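PDB 3OP7: aminotransferase class I and II from Streptococcus suis 89/1591, which probably transfers amino groups between amino acids and keto acids, using covalently bound pyridoxal 5'-phosphate as its cofactor. Local coordinates for residues 95-100 with 189-194; 108-113 with 117-122; 130-135 with 142-147; 160-163 with 169-172. All coordinates share one frame; numbering follows the deposited sequence.

Interaction 1: residues 95-100 with 189-194; sequences LLVLYS and YILSDE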
loop_
_atom_site.group_PDB
_atom_site.type_symbol
_atom_site.label_atom_id
_atom_site.label_comp_id
_atom_site.label_asym_id
_atom_site.label_seq_id
_atom_site.Cartn_x
_atom_site.Cartn_y
_atom_site.Cartn_z
ATOM N N LEU A 95 -2.205 -7.215 4.465
ATOM C CA LEU A 95 -3.281 -6.273 4.691
ATOM C C LEU A 95 -4.460 -6.598 3.788
ATOM O O LEU A 95 -5.619 -6.571 4.232
ATOM C CB LEU A 95 -2.817 -4.850 4.411
ATOM C CG LEU A 95 -3.919 -3.788 4.564
ATOM C CD1 LEU A 95 -4.562 -3.822 5.946
ATOM C CD2 LEU A 95 -3.353 -2.427 4.215
ATOM N N LEU A 96 -4.205 -6.830 2.511
ATOM C CA LEU A 96 -5.304 -7.131 1.574
ATOM C C LEU A 96 -6.098 -8.372 2.028
ATOM O O LEU A 96 -7.340 -8.373 2.001
ATOM C CB LEU A 96 -4.764 -7.375 0.200
ATOM C CG LEU A 96 -5.779 -7.756 -0.901
ATOM C CD1 LEU A 96 -6.860 -6.661 -1.064
ATOM C CD2 LEU A 96 -5.027 -8.054 -2.222
ATOM N N VAL A 97 -5.392 -9.410 2.440
ATOM C CA VAL A 97 -6.057 -10.659 2.888
ATOM C C VAL A 97 -6.960 -10.367 4.102
ATOM O O VAL A 97 -8.175 -10.667 4.105
ATOM C CB VAL A 97 -5.070 -11.774 3.217
ATOM C CG1 VAL A 97 -5.785 -13.032 3.882
ATOM C CG2 VAL A 97 -4.357 -12.197 1.927
ATOM N N LEU A 98 -6.377 -9.743 5.125
ATOM C CA LEU A 98 -7.087 -9.534 6.379
ATOM C C LEU A 98 -8.214 -8.539 6.228
ATOM O O LEU A 98 -9.337 -8.740 6.694
ATOM C CB LEU A 98 -6.063 -9.132 7.466
ATOM C CG LEU A 98 -5.021 -10.230 7.757
ATOM C CD1 LEU A 98 -3.788 -9.645 8.446
ATOM C CD2 LEU A 98 -5.651 -11.338 8.614
ATOM N N TYR A 99 -7.935 -7.456 5.544
ATOM C CA TYR A 99 -8.943 -6.436 5.393
ATOM C C TYR A 99 -10.145 -6.950 4.569
ATOM O O TYR A 99 -11.311 -6.600 4.853
ATOM C CB TYR A 99 -8.301 -5.210 4.783
ATOM C CG TYR A 99 -8.974 -3.896 5.017
ATOM C CD1 TYR A 99 -9.821 -3.682 6.087
ATOM C CD2 TYR A 99 -8.785 -2.859 4.144
ATOM C CE1 TYR A 99 -10.468 -2.458 6.274
ATOM C CE2 TYR A 99 -9.415 -1.630 4.340
ATOM C CZ TYR A 99 -10.240 -1.440 5.407
ATOM O OH TYR A 99 -10.882 -0.217 5.556
ATOM N N SER A 100 -9.883 -7.781 3.566
ATOM C CA SER A 100 -10.919 -8.300 2.679
ATOM C C SER A 100 -11.781 -9.329 3.412
ATOM O O SER A 100 -13.025 -9.353 3.243
ATOM C CB SER A 100 -10.280 -8.963 1.444
ATOM O OG SER A 100 -9.681 -8.002 0.601
ATOM N N TYR A 189 -9.513 -20.712 7.205
ATOM C CA TYR A 189 -8.430 -20.386 6.314
ATOM C C TYR A 189 -7.192 -20.443 7.146
ATOM O O TYR A 189 -7.241 -20.199 8.354
ATOM C CB TYR A 189 -8.491 -18.960 5.847
ATOM C CG TYR A 189 -9.681 -18.577 4.997
ATOM C CD1 TYR A 189 -9.847 -19.116 3.757
ATOM C CD2 TYR A 189 -10.619 -17.624 5.457
ATOM C CE1 TYR A 189 -10.956 -18.740 2.959
ATOM C CE2 TYR A 189 -11.706 -17.238 4.681
ATOM C CZ TYR A 189 -11.864 -17.793 3.429
ATOM O OH TYR A 189 -12.943 -17.403 2.655
ATOM N N ILE A 190 -6.074 -20.678 6.493
ATOM C CA ILE A 190 -4.758 -20.471 7.104
ATOM C C ILE A 190 -3.979 -19.480 6.243
ATOM O O ILE A 190 -3.655 -19.761 5.087
ATOM C CB ILE A 190 -3.932 -21.773 7.267
ATOM C CG1 ILE A 190 -4.631 -22.781 8.196
ATOM C CG2 ILE A 190 -2.534 -21.402 7.833
ATOM C CD1 ILE A 190 -3.990 -24.169 8.246
ATOM N N LEU A 191 -3.736 -18.294 6.800
ATOM C CA LEU A 191 -2.935 -17.266 6.154
ATOM C C LEU A 191 -1.510 -17.563 6.615
ATOM O O LEU A 191 -1.244 -17.670 7.838
ATOM C CB LEU A 191 -3.304 -15.897 6.665
ATOM C CG LEU A 191 -2.358 -14.725 6.286
ATOM C CD1 LEU A 191 -2.096 -14.667 4.730
ATOM C CD2 LEU A 191 -2.889 -13.356 6.801
ATOM N N SER A 192 -0.613 -17.778 5.667
ATOM C CA SER A 192 0.792 -18.016 5.978
ATOM C C SER A 192 1.703 -16.998 5.270
ATOM O O SER A 192 1.778 -16.957 4.043
ATOM C CB SER A 192 1.156 -19.443 5.562
ATOM O OG SER A 192 2.499 -19.748 5.917
ATOM N N ASP A 193 2.306 -16.110 6.050
ATOM C CA ASP A 193 3.267 -15.163 5.555
ATOM C C ASP A 193 4.617 -15.894 5.432
ATOM O O ASP A 193 5.235 -16.321 6.436
ATOM C CB ASP A 193 3.314 -13.958 6.499
ATOM C CG ASP A 193 4.439 -12.965 6.188
ATOM O OD1 ASP A 193 5.463 -13.328 5.581
ATOM O OD2 ASP A 193 4.345 -11.845 6.694
ATOM N N GLU A 194 4.995 -16.112 4.184
ATOM C CA GLU A 194 6.101 -16.926 3.806
ATOM C C GLU A 194 7.264 -16.155 3.222
ATOM O O GLU A 194 8.040 -16.701 2.438
ATOM C CB GLU A 194 5.621 -18.067 2.881
ATOM C CG GLU A 194 4.638 -18.956 3.626
ATOM C CD GLU A 194 3.892 -20.010 2.826
ATOM O OE1 GLU A 194 3.851 -19.948 1.584
ATOM O OE2 GLU A 194 3.361 -20.954 3.494
#
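V97 and L98 of the helix meet a single strand residue, L191. The tighter half is L98 against L191. Methyl CD2 of L191 touches L98 CD2 at 3.9 Å and L98 CG at the same distance. The two side chains cross at about a right angle, and one L191 methyl rests against the branch point of L98. V97 makes the looser half. It meets L191 tip to tip, with V97 CG1 4.1 Å from L191 CD1. CG1 of V97 is anti to the backbone N (chi1 172°), which turns this methyl to the strand. The contact is small, about 122 Å² in all, and wholly apolar. Neither side faces solvent, for all three residues are buried.

Beyond the patch, S100 N and OG both bond to L96 O one turn back in the helix, from opposite faces of its plane. Two residues along the strand from L191, D193 OD2 makes a hydrogen bond to N1 of the lysine-pyridoxal phosphate residue at position 222, the aspartate contact expected of fold type I enzymes.

Helix 89-101 thus packs on the large sheet at strand 189-193. M157 of strand 157-161 and I215 of strand 214-219 touch V97 from the adjoining strands. L118 of helix 117-124 covers L191, while L95 packs on L95 of the second subunit.

Interaction 2: residues 108-113 with 117-122; sequences VISLYP and QLYDIP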
loop_
_atom_site.group_PDB
_atom_site.type_symbol
_atom_site.label_atom_id
_atom_site.label_comp_id
_atom_site.label_asym_id
_atom_site.label_seq_id
_atom_site.Cartn_x
_atom_site.Cartn_y
_atom_site.Cartn_z
ATOM N N VAL A 108 -10.272 -15.373 15.225
ATOM C CA VAL A 108 -9.010 -15.557 14.496
ATOM C C VAL A 108 -7.971 -15.975 15.507
ATOM O O VAL A 108 -7.954 -15.450 16.617
ATOM C CB VAL A 108 -8.578 -14.210 13.818
ATOM C CG1 VAL A 108 -7.127 -14.275 13.272
ATOM C CG2 VAL A 108 -9.589 -13.798 12.743
ATOM N N ILE A 109 -7.116 -16.931 15.142
ATOM C CA ILE A 109 -6.010 -17.360 15.968
ATOM C C ILE A 109 -4.708 -17.020 15.264
ATOM O O ILE A 109 -4.567 -17.311 14.080
ATOM C CB ILE A 109 -6.068 -18.872 16.197
ATOM C CG1 ILE A 109 -7.384 -19.253 16.876
ATOM C CG2 ILE A 109 -4.835 -19.388 17.007
ATOM C CD1 ILE A 109 -7.595 -20.785 16.998
ATOM N N SER A 110 -3.794 -16.358 15.983
ATOM C CA SER A 110 -2.515 -15.950 15.421
ATOM C C SER A 110 -1.387 -16.509 16.190
ATOM O O SER A 110 -1.403 -16.470 17.430
ATOM C CB SER A 110 -2.381 -14.437 15.413
ATOM O OG SER A 110 -1.106 -14.059 14.882
ATOM N N LEU A 111 -0.417 -17.062 15.453
ATOM C CA LEU A 111 0.898 -17.347 15.992
ATOM C C LEU A 111 1.381 -16.120 16.776
ATOM O O LEU A 111 1.087 -14.987 16.404
ATOM C CB LEU A 111 1.863 -17.667 14.839
ATOM C CG LEU A 111 3.239 -18.243 15.159
ATOM C CD1 LEU A 111 3.107 -19.593 15.831
ATOM C CD2 LEU A 111 4.101 -18.273 13.851
ATOM N N TYR A 112 2.130 -16.348 17.863
ATOM C CA TYR A 112 2.493 -15.231 18.729
ATOM C C TYR A 112 3.708 -15.561 19.573
ATOM O O TYR A 112 3.794 -16.668 20.157
ATOM C CB TYR A 112 1.327 -14.829 19.650
ATOM C CG TYR A 112 1.593 -13.534 20.357
ATOM C CD1 TYR A 112 1.352 -12.323 19.706
ATOM C CD2 TYR A 112 2.129 -13.493 21.643
ATOM C CE1 TYR A 112 1.612 -11.112 20.294
ATOM C CE2 TYR A 112 2.376 -12.255 22.265
ATOM C CZ TYR A 112 2.130 -11.077 21.570
ATOM O OH TYR A 112 2.361 -9.823 22.122
ATOM N N PRO A 113 4.683 -14.632 19.625
ATOM C CA PRO A 113 4.872 -13.458 18.808
ATOM C C PRO A 113 5.092 -13.831 17.377
ATOM O O PRO A 113 5.497 -14.935 17.061
ATOM C CB PRO A 113 6.212 -12.858 19.310
ATOM C CG PRO A 113 6.637 -13.600 20.333
ATOM C CD PRO A 113 5.711 -14.718 20.665
ATOM N N GLN A 117 1.417 -7.407 11.913
ATOM C CA GLN A 117 0.224 -7.323 11.067
ATOM C C GLN A 117 -0.775 -8.450 11.379
ATOM O O GLN A 117 -1.993 -8.244 11.325
ATOM C CB GLN A 117 0.602 -7.459 9.605
ATOM C CG GLN A 117 1.204 -6.194 8.947
ATOM C CD GLN A 117 1.342 -6.391 7.465
ATOM O OE1 GLN A 117 2.074 -7.265 7.026
ATOM N NE2 GLN A 117 0.634 -5.554 6.673
ATOM N N LEU A 118 -0.221 -9.628 11.627
ATOM C CA LEU A 118 -0.998 -10.847 11.599
ATOM C C LEU A 118 -2.002 -10.962 12.749
ATOM O O LEU A 118 -3.029 -11.652 12.586
ATOM C CB LEU A 118 -0.108 -12.098 11.540
ATOM C CG LEU A 118 0.778 -12.213 10.299
ATOM C CD1 LEU A 118 1.676 -13.455 10.504
ATOM C CD2 LEU A 118 -0.033 -12.211 8.933
ATOM N N TYR A 119 -1.748 -10.277 13.857
ATOM C CA TYR A 119 -2.680 -10.251 14.989
ATOM C C TYR A 119 -3.336 -8.892 15.224
ATOM O O TYR A 119 -4.506 -8.860 15.573
ATOM C CB TYR A 119 -2.040 -10.805 16.263
ATOM C CG TYR A 119 -0.734 -10.181 16.678
ATOM C CD1 TYR A 119 -0.716 -9.025 17.439
ATOM C CD2 TYR A 119 0.480 -10.721 16.280
ATOM C CE1 TYR A 119 0.473 -8.461 17.820
ATOM C CE2 TYR A 119 1.652 -10.149 16.612
ATOM C CZ TYR A 119 1.650 -8.999 17.384
ATOM O OH TYR A 119 2.840 -8.407 17.734
ATOM N N ASP A 120 -2.631 -7.786 14.984
ATOM C CA ASP A 120 -3.220 -6.476 15.234
ATOM C C ASP A 120 -4.160 -5.994 14.150
ATOM O O ASP A 120 -5.125 -5.297 14.459
ATOM C CB ASP A 120 -2.155 -5.450 15.622
ATOM C CG ASP A 120 -1.813 -5.504 17.119
ATOM O OD1 ASP A 120 -2.666 -6.004 17.936
ATOM O OD2 ASP A 120 -0.686 -5.048 17.484
ATOM N N ILE A 121 -3.938 -6.371 12.896
ATOM C CA ILE A 121 -4.925 -6.001 11.892
ATOM C C ILE A 121 -6.272 -6.652 12.213
ATOM O O ILE A 121 -7.293 -5.945 12.263
ATOM C CB ILE A 121 -4.440 -6.195 10.416
ATOM C CG1 ILE A 121 -3.281 -5.230 10.121
ATOM C CG2 ILE A 121 -5.597 -5.954 9.446
ATOM C CD1 ILE A 121 -2.596 -5.442 8.773
ATOM N N PRO A 122 -6.314 -7.981 12.465
ATOM C CA PRO A 122 -7.647 -8.498 12.724
ATOM C C PRO A 122 -8.315 -7.896 13.955
ATOM O O PRO A 122 -9.505 -7.649 13.935
ATOM C CB PRO A 122 -7.459 -10.016 12.876
ATOM C CG PRO A 122 -6.044 -10.321 12.589
ATOM C CD PRO A 122 -5.345 -9.034 12.145
#
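Y112 has CG anti to the backbone N (chi1 -169°), and Y119 has CG between the backbone N and the carbonyl carbon (chi1 54°). These torsions bring the two rings together in a T-shaped stack. The edge of Y112 points at a face of Y119. The planes are 74° apart and the centroids 5.0 Å. Y112 CE1 lies 3.6 Å from Y119 CZ, over the rim of the ring rather than its centre. Y112 OH turns to E341, which holds the far end of that ring.

S110 packs against the helix through CB and OG. Its OG is 3.7 Å from Y119 CB and lies at the edge of the Y119 ring. OG donates to L111 O at 2.8 Å, so the hydroxyl is tied to its own strand. L118 O lies 3.8 Å from S110 OG. It is buried with no partner in the model.

This is the first half of a beta-alpha-beta unit made of strand 107-112, helix 117-124 and strand 128-135. The helix runs back over the strand, with axes 8.0 Å apart at closest approach. A cis peptide before P113 comes at the end of the strand. At the other end of the contact, V108 CG1 meets P122 CG at 4.2 Å, the two side chains crossing at about a right angle. The helix kinks at P122, whose N makes no bond to the preceding turn. Q117 NE2 of the helix bonds to Y250 O of the second subunit.

Interaction 3: residues 130-135 with 142-147; sequences DLWQIE and PDLEKL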
loop_
_atom_site.group_PDB
_atom_site.type_symbol
_atom_site.label_atom_id
_atom_site.label_comp_id
_atom_site.label_asym_id
_atom_site.label_seq_id
_atom_site.Cartn_x
_atom_site.Cartn_y
_atom_site.Cartn_z
ATOM N N ASP A 130 -7.263 -14.849 19.393
ATOM C CA ASP A 130 -6.538 -15.651 20.353
ATOM C C ASP A 130 -5.084 -15.833 19.893
ATOM O O ASP A 130 -4.798 -15.906 18.690
ATOM C CB ASP A 130 -7.221 -17.025 20.481
ATOM C CG ASP A 130 -8.333 -17.057 21.527
ATOM O OD1 ASP A 130 -8.126 -16.512 22.644
ATOM O OD2 ASP A 130 -9.411 -17.642 21.243
ATOM N N LEU A 131 -4.179 -15.917 20.856
ATOM C CA LEU A 131 -2.756 -16.009 20.591
ATOM C C LEU A 131 -2.244 -17.414 20.793
ATOM O O LEU A 131 -2.414 -18.036 21.854
ATOM C CB LEU A 131 -2.008 -15.022 21.462
ATOM C CG LEU A 131 -2.447 -13.548 21.283
ATOM C CD1 LEU A 131 -1.618 -12.666 22.256
ATOM C CD2 LEU A 131 -2.351 -13.014 19.872
ATOM N N TRP A 132 -1.623 -17.930 19.759
ATOM C CA TRP A 132 -1.092 -19.281 19.771
ATOM C C TRP A 132 0.411 -19.163 20.008
ATOM O O TRP A 132 1.167 -18.829 19.098
ATOM C CB TRP A 132 -1.427 -19.907 18.422
ATOM C CG TRP A 132 -1.076 -21.380 18.312
ATOM C CD1 TRP A 132 -1.006 -22.310 19.332
ATOM C CD2 TRP A 132 -0.789 -22.102 17.104
ATOM N NE1 TRP A 132 -0.694 -23.529 18.813
ATOM C CE2 TRP A 132 -0.527 -23.432 17.462
ATOM C CE3 TRP A 132 -0.696 -21.746 15.759
ATOM C CZ2 TRP A 132 -0.211 -24.422 16.498
ATOM C CZ3 TRP A 132 -0.378 -22.725 14.814
ATOM C CH2 TRP A 132 -0.151 -24.020 15.174
ATOM N N GLN A 133 0.807 -19.491 21.240
ATOM C CA GLN A 133 2.121 -19.089 21.788
ATOM C C GLN A 133 3.262 -20.015 21.364
ATOM O O GLN A 133 3.205 -21.222 21.568
ATOM C CB GLN A 133 2.095 -19.043 23.337
ATOM C CG GLN A 133 1.100 -18.012 23.938
ATOM C CD GLN A 133 1.582 -16.580 23.898
ATOM O OE1 GLN A 133 2.760 -16.300 23.614
ATOM N NE2 GLN A 133 0.654 -15.643 24.146
ATOM N N ILE A 134 4.321 -19.427 20.798
ATOM C CA ILE A 134 5.506 -20.168 20.441
ATOM C C ILE A 134 6.200 -20.562 21.746
ATOM O O ILE A 134 6.085 -19.847 22.764
ATOM C CB ILE A 134 6.455 -19.414 19.490
ATOM C CG1 ILE A 134 7.034 -18.166 20.158
ATOM C CG2 ILE A 134 5.705 -19.037 18.136
ATOM C CD1 ILE A 134 7.855 -17.265 19.185
ATOM N N GLU A 135 6.886 -21.710 21.702
ATOM C CA GLU A 135 7.534 -22.284 22.851
ATOM C C GLU A 135 9.025 -22.563 22.611
ATOM O O GLU A 135 9.424 -23.451 21.838
ATOM C CB GLU A 135 6.803 -23.563 23.303
ATOM C CG GLU A 135 5.487 -23.213 24.045
ATOM C CD GLU A 135 4.512 -24.376 24.203
ATOM O OE1 GLU A 135 4.935 -25.533 24.043
ATOM O OE2 GLU A 135 3.307 -24.105 24.439
ATOM N N PRO A 142 4.828 -23.403 18.213
ATOM C CA PRO A 142 3.691 -23.441 19.154
ATOM C C PRO A 142 3.173 -24.855 19.252
ATOM O O PRO A 142 3.643 -25.721 18.513
ATOM C CB PRO A 142 2.665 -22.558 18.476
ATOM C CG PRO A 142 2.867 -22.888 17.039
ATOM C CD PRO A 142 4.362 -23.033 16.860
ATOM N N ASP A 143 2.277 -25.111 20.201
ATOM C CA ASP A 143 1.875 -26.481 20.516
ATOM C C ASP A 143 0.542 -26.761 19.795
ATOM O O ASP A 143 -0.467 -26.132 20.053
ATOM C CB ASP A 143 1.747 -26.618 22.039
ATOM C CG ASP A 143 1.371 -28.017 22.522
ATOM O OD1 ASP A 143 1.141 -28.966 21.724
ATOM O OD2 ASP A 143 1.284 -28.146 23.757
ATOM N N LEU A 144 0.563 -27.725 18.896
ATOM C CA LEU A 144 -0.655 -28.156 18.201
ATOM C C LEU A 144 -1.752 -28.619 19.156
ATOM O O LEU A 144 -2.926 -28.363 18.869
ATOM C CB LEU A 144 -0.325 -29.228 17.191
ATOM C CG LEU A 144 0.484 -28.790 15.969
ATOM C CD1 LEU A 144 1.130 -30.004 15.291
ATOM C CD2 LEU A 144 -0.437 -27.969 14.987
ATOM N N GLU A 145 -1.405 -29.265 20.288
ATOM C CA GLU A 145 -2.446 -29.588 21.298
ATOM C C GLU A 145 -3.123 -28.324 21.820
ATOM O O GLU A 145 -4.334 -28.325 22.050
ATOM C CB GLU A 145 -1.903 -30.375 22.497
ATOM C CG GLU A 145 -1.378 -31.695 22.122
ATOM C CD GLU A 145 -1.002 -32.543 23.331
ATOM O OE1 GLU A 145 -0.999 -32.007 24.478
ATOM O OE2 GLU A 145 -0.731 -33.742 23.115
ATOM N N LYS A 146 -2.364 -27.238 21.995
ATOM C CA LYS A 146 -2.961 -25.979 22.441
ATOM C C LYS A 146 -3.824 -25.389 21.378
ATOM O O LYS A 146 -4.858 -24.748 21.664
ATOM C CB LYS A 146 -1.911 -24.986 22.944
ATOM C CG LYS A 146 -1.320 -25.527 24.256
ATOM C CD LYS A 146 -0.469 -24.550 25.074
ATOM C CE LYS A 146 0.191 -25.272 26.245
ATOM N NZ LYS A 146 1.514 -25.829 25.868
ATOM N N LEU A 147 -3.423 -25.566 20.126
ATOM C CA LEU A 147 -4.287 -25.092 19.041
ATOM C C LEU A 147 -5.651 -25.776 19.071
ATOM O O LEU A 147 -6.686 -25.130 18.825
ATOM C CB LEU A 147 -3.659 -25.305 17.688
ATOM C CG LEU A 147 -4.465 -24.775 16.484
ATOM C CD1 LEU A 147 -4.754 -23.256 16.524
ATOM C CD2 LEU A 147 -3.735 -25.147 15.190
HETATM O O HOH W 1 1.512 -23.178 22.125
#
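W132 lies between P142 and L147, and the apolar contacts centre on its indole. P142 CG sits over the middle of the six-membered ring, 3.5 Å from its centroid, in a CH-pi contact. L147 CD2 covers the opposite face at 4.0 Å from the same centroid. L144 CD2 touches the edge near CZ2. With chi1 at -174°, W132 swings its indole away from its own backbone N and into this slot.

One hydrogen bond fixes the ring's rotation. W132 NE1 donates to D143 O at 2.9 Å, nearly straight at 170°. The oxygen lies in the indole plane, but the donor stands above the carbonyl plane. D143 O also takes L147 N, so two bonds grip it.

Charged groups form a network at the outer edge. K146 NZ bridges E135 OE2 at 2.9 Å and D143 OD2 at 3.1 Å. This lysine would offset the repulsion between the two carboxylates. D143 is also the N-cap of the helix, its OD1 accepting from E145 N at 2.9 Å.

One water joins both segments. It donates to Q133 O and E135 OE2, and accepts from D143 N at 2.8 Å.

Strand 128-135 lies beside strand 107-112 near the border of the large sheet. I109 of that neighbour touches W132. Helix 173-184 packs alongside through Y175, which touches W132 and L144, and L179, which touches L147.

Interaction 4: residues 160-163 with 169-172; sequences INNA and AVMD. With EDO (1,2-ethanediol), chain F.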
loop_
_atom_site.group_PDB
_atom_site.type_symbol
_atom_site.label_atom_id
_atom_site.label_comp_id
_atom_site.label_asym_id
_atom_site.label_seq_id
_atom_site.Cartn_x
_atom_site.Cartn_y
_atom_site.Cartn_z
ATOM N N ILE A 160 -0.205 -17.724 10.495
ATOM C CA ILE A 160 1.147 -18.130 10.788
ATOM C C ILE A 160 2.150 -17.366 9.922
ATOM O O ILE A 160 1.787 -16.752 8.924
ATOM C CB ILE A 160 1.333 -19.641 10.554
ATOM C CG1 ILE A 160 1.185 -20.023 9.068
ATOM C CG2 ILE A 160 0.378 -20.476 11.460
ATOM C CD1 ILE A 160 1.566 -21.554 8.819
ATOM N N ASN A 161 3.423 -17.434 10.300
ATOM C CA ASN A 161 4.508 -16.770 9.613
ATOM C C ASN A 161 5.574 -17.883 9.565
ATOM O O ASN A 161 6.057 -18.363 10.591
ATOM C CB ASN A 161 4.895 -15.546 10.444
ATOM C CG ASN A 161 5.987 -14.664 9.847
ATOM O OD1 ASN A 161 6.602 -13.883 10.611
ATOM N ND2 ASN A 161 6.201 -14.710 8.528
ATOM N N ASN A 162 5.904 -18.326 8.361
ATOM C CA ASN A 162 6.705 -19.525 8.169
ATOM C C ASN A 162 7.762 -19.265 7.075
ATOM O O ASN A 162 7.417 -19.223 5.889
ATOM C CB ASN A 162 5.820 -20.705 7.760
ATOM C CG ASN A 162 6.424 -22.061 8.158
ATOM O OD1 ASN A 162 7.128 -22.182 9.207
ATOM N ND2 ASN A 162 6.209 -23.077 7.318
ATOM N N ALA A 163 9.048 -19.112 7.431
ATOM C CA ALA A 163 9.558 -19.072 8.822
ATOM C C ALA A 163 9.126 -17.877 9.619
ATOM O O ALA A 163 8.724 -16.874 9.038
ATOM C CB ALA A 163 11.096 -19.137 8.791
ATOM N N ALA A 169 12.404 -19.782 13.048
ATOM C CA ALA A 169 12.041 -21.209 13.141
ATOM C C ALA A 169 10.959 -21.544 12.106
ATOM O O ALA A 169 10.146 -20.694 11.771
ATOM C CB ALA A 169 11.503 -21.544 14.558
ATOM N N VAL A 170 10.941 -22.783 11.624
ATOM C CA VAL A 170 10.050 -23.149 10.538
ATOM C C VAL A 170 9.219 -24.402 10.910
ATOM O O VAL A 170 9.677 -25.276 11.619
ATOM C CB VAL A 170 10.908 -23.306 9.232
ATOM C CG1 VAL A 170 11.591 -24.690 9.211
ATOM C CG2 VAL A 170 10.153 -23.025 7.995
HETATM N N MSE A 171 7.966 -24.406 10.479
HETATM C CA MSE A 171 7.135 -25.609 10.508
HETATM C C MSE A 171 7.345 -26.404 9.252
HETATM O O MSE A 171 7.051 -25.934 8.158
HETATM C CB MSE A 171 5.655 -25.248 10.579
HETATM C CG MSE A 171 5.258 -24.443 11.795
HETATM SE SE MSE A 171 3.519 -23.556 11.569
HETATM C CE MSE A 171 3.337 -22.910 13.387
ATOM N N ASP A 172 7.752 -27.636 9.398
ATOM C CA ASP A 172 7.952 -28.471 8.223
ATOM C C ASP A 172 6.631 -29.102 7.747
ATOM O O ASP A 172 5.550 -28.868 8.317
ATOM C CB ASP A 172 9.062 -29.499 8.463
ATOM C CG ASP A 172 8.720 -30.542 9.505
ATOM O OD1 ASP A 172 7.573 -30.658 9.968
ATOM O OD2 ASP A 172 9.637 -31.284 9.854
HETATM C C1 EDO F . 12.825 -25.672 12.964
HETATM O O1 EDO F . 13.191 -24.292 12.744
HETATM C C2 EDO F . 11.971 -25.838 14.227
HETATM O O2 EDO F . 12.648 -25.324 15.392
#
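The amide of N162 meets the backbone of M171 edge-on with both its polar atoms. N162 OD1 accepts from M171 N at 2.7 Å, in the carbonyl plane and on a lone pair. N162 ND2 donates to M171 O at 3.1 Å, also in plane. Both N-H...O angles are 167°. V170 CG2 lies to one side of the amide plane, 3.4 Å from N162 OD1. M171 CB lies to the other side, 3.7 Å from the same oxygen. A chi1 of -154° sends the amide of N162 across to the loop.

The amide thus pairs with one residue much as a neighbouring beta strand would. It ties the end of strand 157-161 to the loop before helix 173-184. The turn between carries the Asn-Asn-Pro-Thr-Gly sequence common in class I and II aminotransferases. A cis peptide joins N162 to A163.

Apolar contacts flank the pair. I160 CD1 touches the selenium of M171, a selenomethionine, at 3.9 Å. A163 CB meets V170 CG2 at 4.1 Å. V170 N donates to O1 of a 1,2-ethanediol at 2.9 Å. This molecule probably comes from the crystallisation liquor, and it also bonds to G139 O.

In the fold
All four contacts reach one mixed sheet, in which strands 189-193, 157-161, 107-112 and 128-135 adjoin in that order. Interactions 2, 3 and 4 follow in series, all nested inside the loop closed by interaction 1. Centres of interactions 1 and 2 are about 10 Å apart, and the two touch where helices 89-101 and 117-124 meet; both reach the second subunit. Interactions 1 and 3 are farthest apart, about 19 Å between centres, without touching. Interaction 4 touches the other three. N161 ND2 bonds to the backbone O of D193, the aspartate whose side chain meets the cofactor, and M171 packs on P142 and W132. They thus link dimer side, cofactor region and outer sheet edge.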